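PDB 2XMZ: hydrolase, alpha/beta hydrolase FOLD family from Staphylococcus aureus, which catalyses the formation of 2-succinyl-6-hydroxy-2,4-cyclohexadiene-1-carboxylate, a lyase step in the biosynthesis of menaquinone. Local coordinates for residues His170-Arg173 with Gln174-Ser178; Leu147-Asn150 with Asp151-Leu155. All blocks are in the same frame, centred on the assembly; numbering follows the deposited sequence. Where two conformers were deposited one is given.

Contact 2 covers the last turns of helix 145-152 and the turn that follows, and contact 1 the end of helix 166-177, the next helix in the chain. Their centres lie about 11 Å apart. Arg173 of contact 1 joins them: its NH2 makes a salt bridge with Glu153 OE2 at 2.7 Å and a probable hydrogen bond with Asn150 OD1 at 2.8 Å. Apart from these polar bonds, Arg176 CB packs on Val149 CG2 at 3.6 Å. Both contacts lie on the same side of the chain's centre. The side chains of Arg176 and Trp152 come near, without touching, Ser91, Asp218 and His245, a probable catalytic triad.

Contact 1: His170-Arg173 with Gln174-Ser178; sequences HQIR and QQRLS
His170 O receives the N-H of Gln174 at 2.8 Å, and the same i to i+4 bonding runs on from Gln171 to Gln175, Ile172 to Arg176 and Arg173 to Leu177. This is the last part of helix 166-177. The helix belongs to the run of helices between sheet strands 110-114 and 210-215, where alpha/beta hydrolases commonly carry their cap, or lid. The contact is therefore probably part of that cap.

On one side of the helix, Ile172 and Arg176 lie side by side and point the same way. Ile172 CG2 sits over the centre of one face of the Arg176 guanidinium, 3.6 Å from CZ. This methyl stands anti to the backbone N of Ile172, while CG1 takes the place beside it (chi1 -69°). In Arg176, CG beside the backbone N (chi1 -62°), with an extended chain beyond, takes the guanidinium to the methyl. Phe158 makes a cation-pi contact with the same arginine.

Arg173 and Leu177 cross obliquely. Leu177 CD1 lies over a face of the Arg173 guanidinium, 3.7 Å from NE. It also touches the aliphatic CG of that arginine.

At the end of the segment Ser178 OG donates to Gln175 O at 3.0 Å from above the carbonyl plane. Arg30 also bonds to this hydroxyl.

Ile172 CG2 and Leu177 CD1 thus each cover one guanidinium face with an aliphatic group. The polar end of Arg173 is left to its partners on the preceding helix and just beyond it. There the Glu153 carboxylate would probably offset its positive charge, and Asn150 OD1 adds a neutral acceptor at the same NH2.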
# COMPACT_ATOMS: atom_id res chain seq x y z
N HIS A 170 -0.50 7.38 -18.83
CA HIS A 170 -1.19 8.65 -18.59
C HIS A 170 -1.87 8.73 -17.21
O HIS A 170 -1.63 9.68 -16.46
CB HIS A 170 -2.20 8.93 -19.71
CG HIS A 170 -3.04 10.16 -19.49
ND1 HIS A 170 -2.63 11.42 -19.86
CD2 HIS A 170 -4.29 10.31 -18.98
CE1 HIS A 170 -3.58 12.30 -19.56
NE2 HIS A 170 -4.60 11.65 -19.03
N GLN A 171 -2.71 7.74 -16.89
CA GLN A 171 -3.44 7.70 -15.61
C GLN A 171 -2.50 7.73 -14.41
O GLN A 171 -2.71 8.49 -13.47
CB GLN A 171 -4.33 6.46 -15.51
CG GLN A 171 -5.61 6.49 -16.33
CD GLN A 171 -6.33 5.14 -16.33
OE1 GLN A 171 -5.79 4.13 -16.79
NE2 GLN A 171 -7.57 5.13 -15.82
N ILE A 172 -1.48 6.88 -14.45
CA ILE A 172 -0.43 6.85 -13.43
C ILE A 172 0.25 8.23 -13.30
O ILE A 172 0.36 8.75 -12.18
CB ILE A 172 0.63 5.76 -13.72
CG1 ILE A 172 0.02 4.37 -13.52
CG2 ILE A 172 1.82 5.91 -12.79
CD1 ILE A 172 0.85 3.24 -14.08
N ARG A 173 0.68 8.80 -14.43
CA ARG A 173 1.36 10.11 -14.46
C ARG A 173 0.48 11.22 -13.88
O ARG A 173 0.96 12.08 -13.14
CB ARG A 173 1.81 10.48 -15.89
CG ARG A 173 2.63 11.76 -15.94
CD ARG A 173 3.16 12.09 -17.32
NE ARG A 173 3.74 13.43 -17.34
CZ ARG A 173 4.94 13.76 -16.86
NH1 ARG A 173 5.35 15.02 -16.93
NH2 ARG A 173 5.73 12.84 -16.30
N GLN A 174 -0.80 11.20 -14.24
CA GLN A 174 -1.76 12.18 -13.76
C GLN A 174 -1.95 12.07 -12.25
O GLN A 174 -2.00 13.10 -11.56
CB GLN A 174 -3.10 12.04 -14.52
CG GLN A 174 -4.28 12.82 -13.94
CD GLN A 174 -4.90 12.16 -12.72
OE1 GLN A 174 -5.27 12.84 -11.76
NE2 GLN A 174 -5.00 10.83 -12.75
N GLN A 175 -2.07 10.84 -11.76
CA GLN A 175 -2.25 10.57 -10.34
C GLN A 175 -1.06 11.09 -9.54
O GLN A 175 -1.23 11.65 -8.45
CB GLN A 175 -2.46 9.08 -10.09
CG GLN A 175 -3.92 8.59 -10.26
CD GLN A 175 -4.04 7.08 -10.42
OE1 GLN A 175 -3.10 6.32 -10.13
NE2 GLN A 175 -5.20 6.62 -10.89
N ARG A 176 0.14 10.90 -10.08
CA ARG A 176 1.37 11.41 -9.45
C ARG A 176 1.43 12.96 -9.48
O ARG A 176 1.73 13.61 -8.47
CB ARG A 176 2.60 10.80 -10.14
CG ARG A 176 2.69 9.24 -10.03
CD ARG A 176 3.93 8.74 -10.76
NE ARG A 176 4.24 7.34 -10.47
CZ ARG A 176 4.96 6.55 -11.26
NH1 ARG A 176 5.45 7.01 -12.41
NH2 ARG A 176 5.20 5.29 -10.90
N LEU A 177 1.14 13.54 -10.65
CA LEU A 177 1.22 15.00 -10.86
C LEU A 177 0.21 15.76 -10.01
O LEU A 177 0.39 16.96 -9.71
CB LEU A 177 1.04 15.35 -12.34
CG LEU A 177 2.16 14.90 -13.31
CD1 LEU A 177 1.81 15.25 -14.77
CD2 LEU A 177 3.49 15.49 -12.92
N SER A 178 -0.87 15.08 -9.63
CA SER A 178 -1.91 15.74 -8.85
C SER A 178 -1.56 15.75 -7.36
O SER A 178 -2.22 16.42 -6.58
CB SER A 178 -3.25 15.07 -9.06
OG SER A 178 -3.23 13.82 -8.40

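Contact 2: Leu147-Asn150 with Asp151-Leu155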
# COMPACT_ATOMS: atom_id res chain seq x y z
N LEU A 147 8.80 17.86 -12.06
CA LEU A 147 10.19 17.44 -12.24
C LEU A 147 10.48 16.17 -11.43
O LEU A 147 11.16 15.26 -11.90
CB LEU A 147 11.15 18.59 -11.90
CG LEU A 147 11.08 19.85 -12.81
CD1 LEU A 147 11.82 21.03 -12.19
CD2 LEU A 147 11.56 19.62 -14.26
N PHE A 148 9.91 16.09 -10.23
CA PHE A 148 10.04 14.88 -9.42
C PHE A 148 9.47 13.66 -10.11
O PHE A 148 10.13 12.61 -10.16
CB PHE A 148 9.40 15.07 -8.04
CG PHE A 148 9.63 13.92 -7.12
CD1 PHE A 148 10.81 13.83 -6.37
CD2 PHE A 148 8.69 12.90 -7.04
CE1 PHE A 148 11.03 12.75 -5.55
CE2 PHE A 148 8.90 11.81 -6.20
CZ PHE A 148 10.08 11.74 -5.45
N VAL A 149 8.25 13.78 -10.63
CA VAL A 149 7.56 12.69 -11.33
C VAL A 149 8.34 12.26 -12.58
O VAL A 149 8.47 11.07 -12.86
CB VAL A 149 6.09 13.07 -11.69
CG1 VAL A 149 5.45 12.01 -12.58
CG2 VAL A 149 5.24 13.24 -10.43
N ASN A 150 8.89 13.24 -13.31
CA ASN A 150 9.72 12.92 -14.47
C ASN A 150 10.88 11.98 -14.10
O ASN A 150 11.12 10.97 -14.78
CB ASN A 150 10.21 14.21 -15.14
CG ASN A 150 9.09 14.95 -15.85
OD1 ASN A 150 8.00 14.41 -16.08
ND2 ASN A 150 9.34 16.20 -16.20
N ASP A 151 11.57 12.29 -12.99
CA ASP A 151 12.66 11.46 -12.49
C ASP A 151 12.14 10.14 -11.89
O ASP A 151 12.73 9.09 -12.11
CB ASP A 151 13.50 12.22 -11.45
CG ASP A 151 14.36 13.32 -12.06
OD1 ASP A 151 14.29 13.58 -13.29
OD2 ASP A 151 15.13 13.94 -11.29
N TRP A 152 11.03 10.21 -11.15
CA TRP A 152 10.41 9.04 -10.52
C TRP A 152 10.04 7.99 -11.56
O TRP A 152 10.31 6.80 -11.35
CB TRP A 152 9.17 9.46 -9.74
CG TRP A 152 8.67 8.46 -8.74
CD1 TRP A 152 7.53 7.71 -8.83
CD2 TRP A 152 9.26 8.14 -7.47
NE1 TRP A 152 7.37 6.94 -7.69
CE2 TRP A 152 8.43 7.18 -6.85
CE3 TRP A 152 10.41 8.57 -6.80
CZ2 TRP A 152 8.72 6.63 -5.59
CZ3 TRP A 152 10.70 8.02 -5.55
CH2 TRP A 152 9.86 7.07 -4.96
N GLU A 153 9.43 8.44 -12.65
CA GLU A 153 9.10 7.60 -13.82
C GLU A 153 10.28 6.78 -14.35
O GLU A 153 10.08 5.73 -14.94
CB GLU A 153 8.60 8.46 -14.98
CG GLU A 153 7.16 8.95 -14.87
CD GLU A 153 6.68 9.68 -16.12
OE1 GLU A 153 7.43 9.74 -17.12
OE2 GLU A 153 5.54 10.19 -16.11
N LYS A 154 11.50 7.28 -14.19
CA LYS A 154 12.70 6.64 -14.77
C LYS A 154 13.42 5.69 -13.81
O LYS A 154 14.45 5.12 -14.18
CB LYS A 154 13.71 7.68 -15.26
CG LYS A 154 13.19 8.58 -16.35
CD LYS A 154 14.28 9.52 -16.84
CE LYS A 154 13.66 10.82 -17.31
NZ LYS A 154 13.11 10.72 -18.69
N LEU A 155 12.90 5.52 -12.60
CA LEU A 155 13.51 4.60 -11.63
C LEU A 155 13.42 3.16 -12.14
O LEU A 155 12.41 2.78 -12.72
CB LEU A 155 12.88 4.73 -10.24
CG LEU A 155 13.21 5.96 -9.39
CD1 LEU A 155 12.33 5.97 -8.15
CD2 LEU A 155 14.68 5.99 -8.99
O HOH W 1 13.31 15.99 -13.55
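Phe148 and Trp152, one helical turn apart on helix 145-152, lie side by side and point the same way. Their closest atoms are Phe148 CZ and Trp152 CE3, 3.5 Å apart. The ring planes are near parallel, at 23°, but slid apart. The centroids of the phenyl ring of Phe148 and the six-membered ring of Trp152 are 5.2 Å apart, so the rings barely overlap. Both side chains have CG anti to the backbone N (chi1 -174° for Phe148, -163° for Trp152), which sends the rings off the same side of the helix. Phe148 CE2 stands over one face of the indole near its rim and Leu155 CD1 over the other, likewise toward the rim. A type I turn from Trp152 to Leu155 brings that leucine round. This is the tight part of the contact. In the backbone that carries the rings, Trp152 N donates to Phe148 O at 2.7 Å, in the carbonyl plane.

On the side facing helix 166-177, Val149 and Glu153 meet more lightly, with Val149 CG1 4.0 Å from Glu153 OE2. Asn150 O is buried, with Lys154 CG 3.5 Å away, and has no polar partner in the model.

The solvent side is looser. A water donates to Leu147 O at 2.8 Å and to Asp151 OD1 at 2.6 Å, and so links carboxylate and backbone. Leu147 O also takes the N-H of Asp151, so two donors hold it.

The helix probably belongs to the cap that follows strand 110-114. Helix 123-143 packs against the aromatic side, where Arg136 touches Phe148, Trp152 and Leu155. Phe25, from a loop, meets Trp152 edge-to-face. Helix 166-177 lies against Val149 and Trp152, so this stretch packs on both helices.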